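Local structure of beta-1,3-glucosyltransferase (5JVV) at residues H32-E37 against K71-E76; H83-A88 against A187-D192; H92-I97 against A287-N292; E140-D145 against K227-I232. The protein is a fungal carbohydrate-active enzyme, named as a glucosyltransferase, that probably belongs to glycoside hydrolase family 16 and folds as a beta-sandwich. All blocks are in the same frame, centred on the assembly; numbering follows the deposited sequence.

In the fold
Interactions 2 and 3 share the antiparallel sheet: 83-88 and 92-97 follow each other closely along the chain, while 287-292 opens strand 289-297, the neighbour of strand 84-90. Their centres nevertheless lie about 22 Å apart. Interaction 1 belongs to the second, mixed sheet, its centre about 15 Å and its nearest atoms about 6 Å from interaction 3, so these two come close where the sheets pack together. Interaction 4 joins two loops on the far side of the chain's centre from interaction 1, centres about 35 Å apart. It touches interaction 2, where Asp192 O lies 3.3 Å from Asp231 CB, so the loop 227-232 rests against the end of the 187-192 segment.

Interaction 1: residues H32-E37 against K71-E76; sequences HYVSRE and KSVRLE
Two short strands run in the same direction here, a parallel pair in the mixed sheet of the beta-sandwich, where the other neighbouring pairs are antiparallel. The pairing sets His32 beside Lys71 and Tyr33 beside Ser72. Ser72 N donates to His32 O over 3.1 Å, from above the carbonyl plane, and Val34 N donates to Ser72 O over 3.2 Å, nearly along the C=O axis. Tyr33 loses the largest area to the contact. Its CG is anti to the carbonyl carbon (chi1 -81°), which carries the ring along the partner strand to Arg74. There Arg74 CB sits over one face, 3.7 Å from the centroid of the Tyr33 ring and 14° off its normal, a CH-pi contact, while the backbone of Ser72 and Val73 meets the ring edge in plane. Tyrosine suits this place because it offers a broad face to the aliphatic stem and a hydroxyl beyond it: Tyr33 OH is hydrogen-bonded at 2.8 Å to a water, which accepts from Arg74 NH1. The extended Arg74 grips Glu76 OE2 side-on with NE and NH2, a salt bridge that steadies the guanidinium. On the other side of the sheet His32 and Lys71 lie alongside each other, Lys71 CG 3.9 Å from His32 CB, and Val34 CG1 lies over one face of the imidazole, toward its rim. Lys71 serves with its methylenes, then sends NZ on to a salt bridge with Glu42. Where direct pairing stops, a second water is hydrogen-bonded to Val34 O at 2.8 Å and accepts from Arg74 N at 2.9 Å.

Interaction 2: residues H83-A88 against A187-D192; sequences HGLVIA and AMQWTD
The imidazole of His83 lies across the indole of Trp190 as an offset stack, its centroid 4.1 Å from that of the five-membered ring and the planes 25° apart. His83 CA rests over the same pyrrole ring in a CH-pi contact, and His83 N lies over the six-membered part, 3.3 Å from Trp190 CE3, so backbone and side chain lie over one face of the indole. A hydrogen bond pins the histidine's rotation: NE2 donates to Asp192 OD1 at 2.9 Å, with the oxygen near the imidazole plane but NE2 above the plane of the carboxylate. Trp190 NE1 is itself held by Gly233 O. Gly84, next in the chain, has phi 97°, where a CB would collide with His83 O, so only glycine sits easily. From it the backbone bonds proceed in pairs, Gly84 with Trp190 and Val86 with Met188. On one face Met188 bends at chi3, bringing CE to 3.8 Å from Val86 CG2; on the other, with Ile87 and Ala187, Leu85 CD2 lies 3.6 Å from Gln189 CG, Gln189 reaching on to Tyr3. Alternating faces, with strands 195-201 and 289-297 continuing the pairing, mark an antiparallel sheet of a beta-sandwich, consistent with glycoside hydrolase family 16.

Interaction 3: residues H92-I97 against A287-N292; sequences HMPGSI and AYWEIN
His92 and Tyr288 form an offset (parallel-displaced) stack, the planes 3° apart and the centroids 3.7 Å, with His92 ND1 over the phenol ring. Tyr288 pays for this by placing CG in the crowded position between its backbone N and carbonyl carbon (chi1 69°), which folds the ring back over the histidine. The imidazole is locked in its own plane as well: ND1 donates to Tyr288 O at 2.8 Å, and NE2 is hydrogen-bonded to Glu286. Histidine suits the spot, being flat enough to stack and able to bond at both ends; the nearby carboxylate would probably favour a protonated ring. On the backbone, Glu290 N donates to His92 O at 2.8 Å and His92 N to Glu290 O at 3.2 Å, an antiparallel hydrogen-bonded pair that joins the start of strand 289-297 to the chain leaving strand 84-90, in one sheet of the beta-sandwich. Two residues on, Pro94 has no N-H to offer Tyr288 O and cannot continue such pairing. Instead Pro94 lays CD over the centre of the Trp289 indole, 3.4 Å from the five-membered ring's centroid and 9° off its normal. Met93 CB covers the six-membered ring from the same side, and Trp289 NE1 is tied to Asp244 O. Further along, Ile97 CD1 packs against Ala287 CB at 3.9 Å, a small methyl that lets the loop come close.

Interaction 4: residues E140-D145 against K227-I232; sequences EITSDD and KGTCDI
Lys227 runs its chain past Ser143: CB through CE pass within 4.0 Å of Ser143 OG, and bends at chi3 (140°) and chi4 (-67°) turn the end back to bring NZ to 2.9 Å from it. The setting is a loop-to-loop junction on the beta-sandwich, beside the Cys139-Cys230 disulfide that ties the same two loops covalently. A single backbone bridge, Ile141 with Gly228, lies at its middle. On one side of it Thr142 N donates to Lys227 O at 2.9 Å in a nearly straight bond; on the other Thr229 N donates to Glu140 O, also at 2.9 Å, and both donors lie in the planes of the carbonyls they meet. Gly228 has to be glycine for this closeness: a side chain there would point at the partner loop and collide with Glu140 O, which instead meets Gly228 CA at 3.2 Å in a CA-H...O contact. Ile141 faces inward. Its CG2 comes within 4.3 Å of Ile232 CD1, and its branched, apolar side chain packs against Phe226, Cys165 and Val167. Threonine suits position 229 by supplying both a hydroxyl and a methyl. With OG1 between the backbone N and the carbonyl carbon, it accepts from Glu140 N at 2.8 Å, while Thr229 CG2 lies 3.9 Å from Glu140 CB.

Interaction 1: residues H32-E37 against K71-E76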
loop_
_atom_site.group_PDB
_atom_site.type_symbol
_atom_site.label_atom_id
_atom_site.label_comp_id
_atom_site.label_asym_id
_atom_site.label_seq_id
_atom_site.Cartn_x
_atom_site.Cartn_y
_atom_site.Cartn_z
ATOM N N HIS A 32 2.563 -2.088 -16.757
ATOM C CA HIS A 32 1.484 -2.020 -17.725
ATOM C C HIS A 32 0.207 -2.369 -16.975
ATOM O O HIS A 32 -0.124 -3.543 -16.786
ATOM C CB HIS A 32 1.743 -3.006 -18.861
ATOM C CG HIS A 32 0.826 -2.855 -20.039
ATOM N ND1 HIS A 32 -0.304 -2.068 -20.021
ATOM C CD2 HIS A 32 0.890 -3.396 -21.281
ATOM C CE1 HIS A 32 -0.901 -2.134 -21.198
ATOM N NE2 HIS A 32 -0.198 -2.930 -21.980
ATOM N N TYR A 33 -0.499 -1.342 -16.532
ATOM C CA TYR A 33 -1.734 -1.546 -15.795
ATOM C C TYR A 33 -2.826 -1.973 -16.774
ATOM O O TYR A 33 -3.027 -1.325 -17.810
ATOM C CB TYR A 33 -2.125 -0.259 -15.095
ATOM C CG TYR A 33 -1.393 0.005 -13.796
ATOM C CD1 TYR A 33 -1.128 -1.018 -12.888
ATOM C CD2 TYR A 33 -0.988 1.291 -13.467
ATOM C CE1 TYR A 33 -0.479 -0.750 -11.681
ATOM C CE2 TYR A 33 -0.335 1.561 -12.274
ATOM C CZ TYR A 33 -0.088 0.535 -11.387
ATOM O OH TYR A 33 0.543 0.812 -10.191
ATOM N N VAL A 34 -3.528 -3.054 -16.451
ATOM C CA VAL A 34 -4.530 -3.617 -17.368
ATOM C C VAL A 34 -5.935 -3.683 -16.766
ATOM O O VAL A 34 -6.114 -3.615 -15.549
ATOM C CB VAL A 34 -4.124 -5.006 -17.879
ATOM C CG1 VAL A 34 -2.814 -4.917 -18.656
ATOM C CG2 VAL A 34 -4.005 -5.995 -16.719
ATOM N N SER A 35 -6.934 -3.814 -17.638
ATOM C CA SER A 35 -8.330 -3.872 -17.220
ATOM C C SER A 35 -8.604 -5.174 -16.498
ATOM O O SER A 35 -7.805 -6.116 -16.574
ATOM C CB SER A 35 -9.259 -3.759 -18.422
ATOM O OG SER A 35 -9.129 -4.901 -19.256
ATOM N N ARG A 36 -9.730 -5.232 -15.795
ATOM C CA ARG A 36 -10.092 -6.441 -15.060
ATOM C C ARG A 36 -10.228 -7.680 -15.947
ATOM O O ARG A 36 -9.711 -8.742 -15.598
ATOM C CB ARG A 36 -11.361 -6.223 -14.233
ATOM C CG ARG A 36 -11.847 -7.475 -13.513
ATOM C CD ARG A 36 -12.953 -7.138 -12.537
ATOM N NE ARG A 36 -13.577 -8.340 -11.992
ATOM C CZ ARG A 36 -14.646 -8.327 -11.203
ATOM N NH1 ARG A 36 -15.158 -9.469 -10.758
ATOM N NH2 ARG A 36 -15.212 -7.173 -10.876
ATOM N N GLU A 37 -10.902 -7.565 -17.089
ATOM C CA GLU A 37 -11.070 -8.740 -17.951
ATOM C C GLU A 37 -9.733 -9.243 -18.509
ATOM O O GLU A 37 -9.541 -10.455 -18.661
ATOM C CB GLU A 37 -12.102 -8.498 -19.062
ATOM C CG GLU A 37 -11.672 -7.523 -20.135
ATOM C CD GLU A 37 -11.918 -6.062 -19.781
ATOM O OE1 GLU A 37 -12.495 -5.768 -18.700
ATOM O OE2 GLU A 37 -11.518 -5.200 -20.600
ATOM N N LYS A 71 3.105 -6.317 -16.629
ATOM C CA LYS A 71 1.676 -6.191 -16.340
ATOM C C LYS A 71 1.323 -6.344 -14.875
ATOM O O LYS A 71 1.851 -7.203 -14.167
ATOM C CB LYS A 71 0.866 -7.187 -17.168
ATOM C CG LYS A 71 0.804 -6.802 -18.632
ATOM C CD LYS A 71 0.318 -7.966 -19.459
ATOM C CE LYS A 71 0.230 -7.581 -20.914
ATOM N NZ LYS A 71 -0.170 -8.766 -21.735
ATOM N N SER A 72 0.392 -5.508 -14.441
ATOM C CA SER A 72 -0.037 -5.466 -13.058
ATOM C C SER A 72 -1.422 -4.832 -13.048
ATOM O O SER A 72 -2.000 -4.556 -14.113
ATOM C CB SER A 72 0.959 -4.641 -12.231
ATOM O OG SER A 72 0.676 -4.699 -10.835
ATOM N N VAL A 73 -1.953 -4.609 -11.855
ATOM C CA VAL A 73 -3.240 -3.939 -11.702
ATOM C C VAL A 73 -3.195 -2.867 -10.617
ATOM O O VAL A 73 -2.324 -2.871 -9.721
ATOM C CB VAL A 73 -4.387 -4.934 -11.404
ATOM C CG1 VAL A 73 -4.612 -5.863 -12.599
ATOM C CG2 VAL A 73 -4.107 -5.732 -10.119
ATOM N N ARG A 74 -4.126 -1.924 -10.724
ATOM C CA ARG A 74 -4.270 -0.857 -9.755
ATOM C C ARG A 74 -5.766 -0.676 -9.551
ATOM O O ARG A 74 -6.490 -0.259 -10.467
ATOM C CB ARG A 74 -3.588 0.430 -10.255
ATOM C CG ARG A 74 -3.965 1.675 -9.473
ATOM C CD ARG A 74 -3.024 2.843 -9.760
ATOM N NE ARG A 74 -3.628 4.126 -9.387
ATOM C CZ ARG A 74 -2.950 5.256 -9.186
ATOM N NH1 ARG A 74 -1.630 5.265 -9.267
ATOM N NH2 ARG A 74 -3.596 6.371 -8.874
ATOM N N LEU A 75 -6.231 -1.046 -8.364
ATOM C CA LEU A 75 -7.649 -1.013 -8.029
ATOM C C LEU A 75 -7.945 0.225 -7.190
ATOM O O LEU A 75 -7.260 0.479 -6.208
ATOM C CB LEU A 75 -8.025 -2.269 -7.243
ATOM C CG LEU A 75 -8.321 -3.527 -8.064
ATOM C CD1 LEU A 75 -7.108 -3.966 -8.870
ATOM C CD2 LEU A 75 -8.809 -4.663 -7.165
ATOM N N GLU A 76 -8.957 0.989 -7.594
ATOM C CA GLU A 76 -9.349 2.209 -6.897
ATOM C C GLU A 76 -10.819 2.080 -6.517
ATOM O O GLU A 76 -11.654 1.810 -7.373
ATOM C CB GLU A 76 -9.120 3.439 -7.784
ATOM C CG GLU A 76 -7.675 3.588 -8.249
ATOM C CD GLU A 76 -7.455 4.774 -9.159
ATOM O OE1 GLU A 76 -8.450 5.398 -9.585
ATOM O OE2 GLU A 76 -6.281 5.083 -9.451
HETATM O O HOH W 1 0.672 3.455 -9.378
HETATM O O HOH W 2 -5.589 -2.139 -13.233
#

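Interaction 2: residues H83-A88 against A187-D192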
loop_
_atom_site.group_PDB
_atom_site.type_symbol
_atom_site.label_atom_id
_atom_site.label_comp_id
_atom_site.label_asym_id
_atom_site.label_seq_id
_atom_site.Cartn_x
_atom_site.Cartn_y
_atom_site.Cartn_z
ATOM N N HIS A 83 -13.513 9.745 7.058
ATOM C CA HIS A 83 -13.327 9.417 8.474
ATOM C C HIS A 83 -13.760 7.976 8.755
ATOM O O HIS A 83 -14.107 7.234 7.834
ATOM C CB HIS A 83 -14.060 10.406 9.386
ATOM C CG HIS A 83 -13.529 11.808 9.318
ATOM N ND1 HIS A 83 -13.259 12.451 8.129
ATOM C CD2 HIS A 83 -13.236 12.692 10.300
ATOM C CE1 HIS A 83 -12.810 13.670 8.382
ATOM N NE2 HIS A 83 -12.785 13.841 9.689
ATOM N N GLY A 84 -13.712 7.568 10.018
ATOM C CA GLY A 84 -14.143 6.234 10.406
ATOM C C GLY A 84 -12.995 5.250 10.531
ATOM O O GLY A 84 -11.848 5.642 10.767
ATOM N N LEU A 85 -13.301 3.964 10.368
ATOM C CA LEU A 85 -12.279 2.925 10.435
ATOM C C LEU A 85 -12.184 2.173 9.126
ATOM O O LEU A 85 -13.196 1.924 8.469
ATOM C CB LEU A 85 -12.607 1.902 11.519
ATOM C CG LEU A 85 -12.787 2.299 12.968
ATOM C CD1 LEU A 85 -12.991 1.024 13.773
ATOM C CD2 LEU A 85 -11.570 3.057 13.461
ATOM N N VAL A 86 -10.965 1.796 8.757
ATOM C CA VAL A 86 -10.738 0.894 7.638
ATOM C C VAL A 86 -9.957 -0.307 8.164
ATOM O O VAL A 86 -8.924 -0.143 8.811
ATOM C CB VAL A 86 -9.946 1.578 6.522
ATOM C CG1 VAL A 86 -9.604 0.577 5.417
ATOM C CG2 VAL A 86 -10.732 2.750 5.959
ATOM N N ILE A 87 -10.459 -1.511 7.900
ATOM C CA ILE A 87 -9.799 -2.732 8.348
ATOM C C ILE A 87 -9.517 -3.608 7.144
ATOM O O ILE A 87 -10.444 -4.046 6.468
ATOM C CB ILE A 87 -10.697 -3.533 9.313
ATOM C CG1 ILE A 87 -11.184 -2.636 10.457
ATOM C CG2 ILE A 87 -9.962 -4.777 9.830
ATOM C CD1 ILE A 87 -10.167 -2.436 11.555
ATOM N N ALA A 88 -8.243 -3.854 6.860
ATOM C CA ALA A 88 -7.876 -4.727 5.752
ATOM C C ALA A 88 -7.166 -5.966 6.266
ATOM O O ALA A 88 -6.088 -5.860 6.858
ATOM C CB ALA A 88 -6.992 -3.991 4.772
ATOM N N ALA A 187 -5.058 -1.588 10.022
ATOM C CA ALA A 187 -6.221 -0.820 10.437
ATOM C C ALA A 187 -5.905 0.665 10.426
ATOM O O ALA A 187 -4.817 1.079 10.828
ATOM C CB ALA A 187 -6.674 -1.242 11.830
ATOM N N MET A 188 -6.868 1.464 9.975
ATOM C CA MET A 188 -6.749 2.916 10.043
ATOM C C MET A 188 -7.937 3.503 10.784
ATOM O O MET A 188 -9.083 3.178 10.470
ATOM C CB MET A 188 -6.699 3.521 8.639
ATOM C CG MET A 188 -6.738 5.046 8.682
ATOM S SD MET A 188 -6.486 5.864 7.094
ATOM C CE MET A 188 -7.848 5.211 6.138
ATOM N N GLN A 189 -7.661 4.364 11.764
ATOM C CA GLN A 189 -8.691 5.214 12.351
ATOM C C GLN A 189 -8.435 6.649 11.907
ATOM O O GLN A 189 -7.333 7.168 12.086
ATOM C CB GLN A 189 -8.668 5.154 13.871
ATOM C CG GLN A 189 -9.794 5.958 14.515
ATOM C CD GLN A 189 -9.676 6.040 16.024
ATOM O OE1 GLN A 189 -8.601 5.833 16.586
ATOM N NE2 GLN A 189 -10.785 6.350 16.686
ATOM N N TRP A 190 -9.455 7.280 11.333
ATOM C CA TRP A 190 -9.328 8.637 10.790
ATOM C C TRP A 190 -10.358 9.545 11.464
ATOM O O TRP A 190 -11.565 9.324 11.332
ATOM C CB TRP A 190 -9.537 8.558 9.270
ATOM C CG TRP A 190 -9.696 9.847 8.485
ATOM C CD1 TRP A 190 -9.499 11.131 8.916
ATOM C CD2 TRP A 190 -10.085 9.941 7.108
ATOM N NE1 TRP A 190 -9.745 12.014 7.884
ATOM C CE2 TRP A 190 -10.113 11.306 6.769
ATOM C CE3 TRP A 190 -10.415 8.997 6.133
ATOM C CZ2 TRP A 190 -10.463 11.751 5.496
ATOM C CZ3 TRP A 190 -10.756 9.435 4.866
ATOM C CH2 TRP A 190 -10.781 10.802 4.559
ATOM N N THR A 191 -9.877 10.541 12.210
ATOM C CA THR A 191 -10.746 11.532 12.859
ATOM C C THR A 191 -10.282 12.912 12.427
ATOM O O THR A 191 -9.319 13.012 11.680
ATOM C CB THR A 191 -10.679 11.451 14.397
ATOM O OG1 THR A 191 -9.403 11.928 14.850
ATOM C CG2 THR A 191 -10.893 10.031 14.876
ATOM N N ASP A 192 -10.946 13.971 12.883
ATOM C CA ASP A 192 -10.516 15.316 12.512
ATOM C C ASP A 192 -9.074 15.540 12.949
ATOM O O ASP A 192 -8.280 16.153 12.231
ATOM C CB ASP A 192 -11.390 16.378 13.190
ATOM C CG ASP A 192 -12.681 16.662 12.440
ATOM O OD1 ASP A 192 -12.813 16.252 11.270
ATOM O OD2 ASP A 192 -13.567 17.323 13.028
#

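Interaction 3: residues H92-I97 against A287-N292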
loop_
_atom_site.group_PDB
_atom_site.type_symbol
_atom_site.label_atom_id
_atom_site.label_comp_id
_atom_site.label_asym_id
_atom_site.label_seq_id
_atom_site.Cartn_x
_atom_site.Cartn_y
_atom_site.Cartn_z
ATOM N N HIS A 92 -1.187 -11.807 2.110
ATOM C CA HIS A 92 0.070 -11.743 1.381
ATOM C C HIS A 92 0.133 -10.389 0.699
ATOM O O HIS A 92 -0.892 -9.866 0.250
ATOM C CB HIS A 92 0.100 -12.862 0.326
ATOM C CG HIS A 92 1.450 -13.135 -0.268
ATOM N ND1 HIS A 92 1.971 -12.402 -1.317
ATOM C CD2 HIS A 92 2.352 -14.113 -0.013
ATOM C CE1 HIS A 92 3.145 -12.895 -1.657
ATOM N NE2 HIS A 92 3.407 -13.932 -0.880
ATOM N N MET A 93 1.326 -9.811 0.637
ATOM C CA MET A 93 1.543 -8.590 -0.130
ATOM C C MET A 93 2.762 -8.814 -1.007
ATOM O O MET A 93 3.472 -9.803 -0.826
ATOM C CB MET A 93 1.749 -7.376 0.782
ATOM C CG MET A 93 3.081 -7.352 1.533
ATOM S SD MET A 93 3.414 -5.719 2.197
ATOM C CE MET A 93 3.699 -4.842 0.677
ATOM N N PRO A 94 3.002 -7.923 -1.983
ATOM C CA PRO A 94 4.176 -8.191 -2.823
ATOM C C PRO A 94 5.448 -8.235 -1.984
ATOM O O PRO A 94 5.620 -7.457 -1.021
ATOM C CB PRO A 94 4.162 -7.017 -3.806
ATOM C CG PRO A 94 2.695 -6.760 -3.986
ATOM C CD PRO A 94 2.106 -6.927 -2.597
ATOM N N GLY A 95 6.313 -9.191 -2.321
ATOM C CA GLY A 95 7.471 -9.482 -1.498
ATOM C C GLY A 95 8.594 -8.475 -1.602
ATOM O O GLY A 95 8.510 -7.463 -2.309
ATOM N N SER A 96 9.658 -8.763 -0.861
ATOM C CA SER A 96 10.851 -7.937 -0.873
ATOM C C SER A 96 11.645 -8.344 -2.100
ATOM O O SER A 96 12.459 -9.266 -2.053
ATOM C CB SER A 96 11.640 -8.187 0.409
ATOM O OG SER A 96 10.833 -7.849 1.534
ATOM N N ILE A 97 11.376 -7.657 -3.207
ATOM C CA ILE A 97 11.791 -8.090 -4.538
ATOM C C ILE A 97 12.334 -6.886 -5.299
ATOM O O ILE A 97 11.689 -5.846 -5.330
ATOM C CB ILE A 97 10.585 -8.670 -5.317
ATOM C CG1 ILE A 97 10.001 -9.897 -4.606
ATOM C CG2 ILE A 97 10.975 -9.006 -6.758
ATOM C CD1 ILE A 97 8.578 -10.228 -5.060
ATOM N N ALA A 287 5.303 -11.357 -6.149
ATOM C CA ALA A 287 4.844 -9.975 -6.182
ATOM C C ALA A 287 3.332 -9.928 -6.353
ATOM O O ALA A 287 2.830 -9.455 -7.370
ATOM C CB ALA A 287 5.550 -9.202 -7.309
ATOM N N TYR A 288 2.606 -10.420 -5.349
ATOM C CA TYR A 288 1.146 -10.411 -5.386
ATOM C C TYR A 288 0.523 -10.054 -4.057
ATOM O O TYR A 288 1.114 -10.275 -3.003
ATOM C CB TYR A 288 0.587 -11.759 -5.863
ATOM C CG TYR A 288 0.759 -12.933 -4.915
ATOM C CD1 TYR A 288 -0.205 -13.231 -3.956
ATOM C CD2 TYR A 288 1.854 -13.780 -5.026
ATOM C CE1 TYR A 288 -0.063 -14.324 -3.113
ATOM C CE2 TYR A 288 2.009 -14.874 -4.193
ATOM C CZ TYR A 288 1.044 -15.137 -3.235
ATOM O OH TYR A 288 1.179 -16.225 -2.399
ATOM N N TRP A 289 -0.670 -9.477 -4.128
ATOM C CA TRP A 289 -1.518 -9.291 -2.955
ATOM C C TRP A 289 -2.473 -10.468 -2.847
ATOM O O TRP A 289 -3.005 -10.943 -3.857
ATOM C CB TRP A 289 -2.371 -8.026 -3.107
ATOM C CG TRP A 289 -1.613 -6.758 -3.175
ATOM C CD1 TRP A 289 -1.128 -6.151 -4.297
ATOM C CD2 TRP A 289 -1.286 -5.899 -2.080
ATOM N NE1 TRP A 289 -0.498 -4.977 -3.968
ATOM C CE2 TRP A 289 -0.589 -4.794 -2.610
ATOM C CE3 TRP A 289 -1.508 -5.958 -0.697
ATOM C CZ2 TRP A 289 -0.100 -3.767 -1.810
ATOM C CZ3 TRP A 289 -1.023 -4.923 0.098
ATOM C CH2 TRP A 289 -0.329 -3.846 -0.464
ATOM N N GLU A 290 -2.706 -10.935 -1.624
ATOM C CA GLU A 290 -3.825 -11.839 -1.376
ATOM C C GLU A 290 -4.599 -11.207 -0.247
ATOM O O GLU A 290 -4.119 -11.121 0.888
ATOM C CB GLU A 290 -3.388 -13.260 -1.015
ATOM C CG GLU A 290 -4.596 -14.183 -0.862
ATOM C CD GLU A 290 -4.245 -15.655 -0.748
ATOM O OE1 GLU A 290 -3.076 -16.025 -0.987
ATOM O OE2 GLU A 290 -5.155 -16.445 -0.416
ATOM N N ILE A 291 -5.789 -10.727 -0.569
ATOM C CA ILE A 291 -6.576 -9.958 0.380
ATOM C C ILE A 291 -7.758 -10.793 0.852
ATOM O O ILE A 291 -8.580 -11.234 0.047
ATOM C CB ILE A 291 -7.069 -8.644 -0.263
ATOM C CG1 ILE A 291 -5.869 -7.777 -0.661
ATOM C CG2 ILE A 291 -8.002 -7.887 0.687
ATOM C CD1 ILE A 291 -6.152 -6.789 -1.791
ATOM N N ASN A 292 -7.836 -11.031 2.157
ATOM C CA ASN A 292 -8.963 -11.773 2.725
ATOM C C ASN A 292 -10.241 -10.949 2.746
ATOM O O ASN A 292 -11.293 -11.400 2.282
ATOM C CB ASN A 292 -8.641 -12.250 4.140
ATOM C CG ASN A 292 -7.820 -13.508 4.146
ATOM O OD1 ASN A 292 -8.005 -14.388 3.300
ATOM N ND2 ASN A 292 -6.902 -13.610 5.097
#

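Interaction 4: residues E140-D145 against K227-I232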
loop_
_atom_site.group_PDB
_atom_site.type_symbol
_atom_site.label_atom_id
_atom_site.label_comp_id
_atom_site.label_asym_id
_atom_site.label_seq_id
_atom_site.Cartn_x
_atom_site.Cartn_y
_atom_site.Cartn_z
ATOM N N GLU A 140 3.039 19.076 11.329
ATOM C CA GLU A 140 4.159 18.359 11.932
ATOM C C GLU A 140 3.599 17.294 12.862
ATOM O O GLU A 140 2.808 17.604 13.758
ATOM C CB GLU A 140 5.047 19.320 12.738
ATOM C CG GLU A 140 6.226 18.637 13.444
ATOM C CD GLU A 140 6.888 19.492 14.524
ATOM O OE1 GLU A 140 7.737 18.944 15.272
ATOM O OE2 GLU A 140 6.566 20.699 14.649
ATOM N N ILE A 141 3.991 16.038 12.665
ATOM C CA ILE A 141 3.546 14.978 13.572
ATOM C C ILE A 141 4.454 14.947 14.802
ATOM O O ILE A 141 5.681 15.073 14.692
ATOM C CB ILE A 141 3.459 13.591 12.888
ATOM C CG1 ILE A 141 4.784 13.197 12.222
ATOM C CG2 ILE A 141 2.369 13.590 11.828
ATOM C CD1 ILE A 141 4.765 11.741 11.719
ATOM N N THR A 142 3.851 14.814 15.978
ATOM C CA THR A 142 4.582 14.967 17.235
ATOM C C THR A 142 4.224 13.891 18.262
ATOM O O THR A 142 4.395 14.096 19.469
ATOM C CB THR A 142 4.318 16.348 17.873
ATOM O OG1 THR A 142 2.916 16.493 18.157
ATOM C CG2 THR A 142 4.760 17.475 16.940
ATOM N N SER A 143 3.732 12.751 17.785
ATOM C CA SER A 143 3.263 11.694 18.679
ATOM C C SER A 143 4.168 10.460 18.670
ATOM O O SER A 143 3.691 9.338 18.846
ATOM C CB SER A 143 1.819 11.305 18.332
ATOM O OG SER A 143 0.929 12.372 18.631
ATOM N N ASP A 144 5.472 10.668 18.480
ATOM C CA ASP A 144 6.436 9.561 18.414
ATOM C C ASP A 144 6.508 8.783 19.735
ATOM O O ASP A 144 7.096 7.698 19.801
ATOM C CB ASP A 144 7.825 10.062 17.960
ATOM C CG ASP A 144 8.843 8.927 17.780
ATOM O OD1 ASP A 144 8.788 8.199 16.753
ATOM O OD2 ASP A 144 9.716 8.771 18.661
ATOM N N ASP A 145 5.878 9.328 20.773
ATOM C CA ASP A 145 5.848 8.698 22.089
ATOM C C ASP A 145 4.492 8.059 22.429
ATOM O O ASP A 145 4.262 7.640 23.563
ATOM C CB ASP A 145 6.258 9.710 23.163
ATOM C CG ASP A 145 7.688 10.204 22.985
ATOM O OD1 ASP A 145 8.586 9.368 22.754
ATOM O OD2 ASP A 145 7.913 11.430 23.070
ATOM N N LYS A 227 -0.519 12.679 14.219
ATOM C CA LYS A 227 -1.212 13.595 15.111
ATOM C C LYS A 227 -0.178 14.642 15.488
ATOM O O LYS A 227 0.987 14.307 15.693
ATOM C CB LYS A 227 -1.693 12.823 16.340
ATOM C CG LYS A 227 -2.323 13.662 17.435
ATOM C CD LYS A 227 -2.982 12.734 18.465
ATOM C CE LYS A 227 -2.762 13.219 19.883
ATOM N NZ LYS A 227 -1.328 13.120 20.271
ATOM N N GLY A 228 -0.580 15.905 15.542
ATOM C CA GLY A 228 0.382 16.957 15.819
ATOM C C GLY A 228 -0.130 18.366 15.641
ATOM O O GLY A 228 -1.159 18.741 16.195
ATOM N N THR A 229 0.601 19.156 14.860
ATOM C CA THR A 229 0.414 20.606 14.847
ATOM C C THR A 229 -0.658 21.105 13.891
ATOM O O THR A 229 -0.828 22.312 13.726
ATOM C CB THR A 229 1.726 21.337 14.522
ATOM O OG1 THR A 229 2.139 21.033 13.183
ATOM C CG2 THR A 229 2.814 20.931 15.492
ATOM N N CYS A 230 -1.353 20.179 13.242
ATOM C CA CYS A 230 -2.534 20.515 12.464
ATOM C C CYS A 230 -3.575 19.456 12.759
ATOM O O CYS A 230 -3.248 18.386 13.283
ATOM C CB CYS A 230 -2.230 20.512 10.965
ATOM S SG CYS A 230 -2.078 18.852 10.232
ATOM N N ASP A 231 -4.828 19.738 12.426
ATOM C CA ASP A 231 -5.834 18.686 12.480
ATOM C C ASP A 231 -5.636 17.806 11.246
ATOM O O ASP A 231 -6.154 18.097 10.169
ATOM C CB ASP A 231 -7.248 19.276 12.553
ATOM C CG ASP A 231 -7.605 19.773 13.955
ATOM O OD1 ASP A 231 -6.960 19.345 14.936
ATOM O OD2 ASP A 231 -8.541 20.591 14.073
ATOM N N ILE A 232 -4.861 16.737 11.421
ATOM C CA ILE A 232 -4.411 15.881 10.322
ATOM C C ILE A 232 -5.565 15.370 9.451
ATOM O O ILE A 232 -5.481 15.348 8.221
ATOM C CB ILE A 232 -3.613 14.672 10.888
ATOM C CG1 ILE A 232 -2.220 15.097 11.370
ATOM C CG2 ILE A 232 -3.486 13.558 9.861
ATOM C CD1 ILE A 232 -1.236 15.434 10.251
#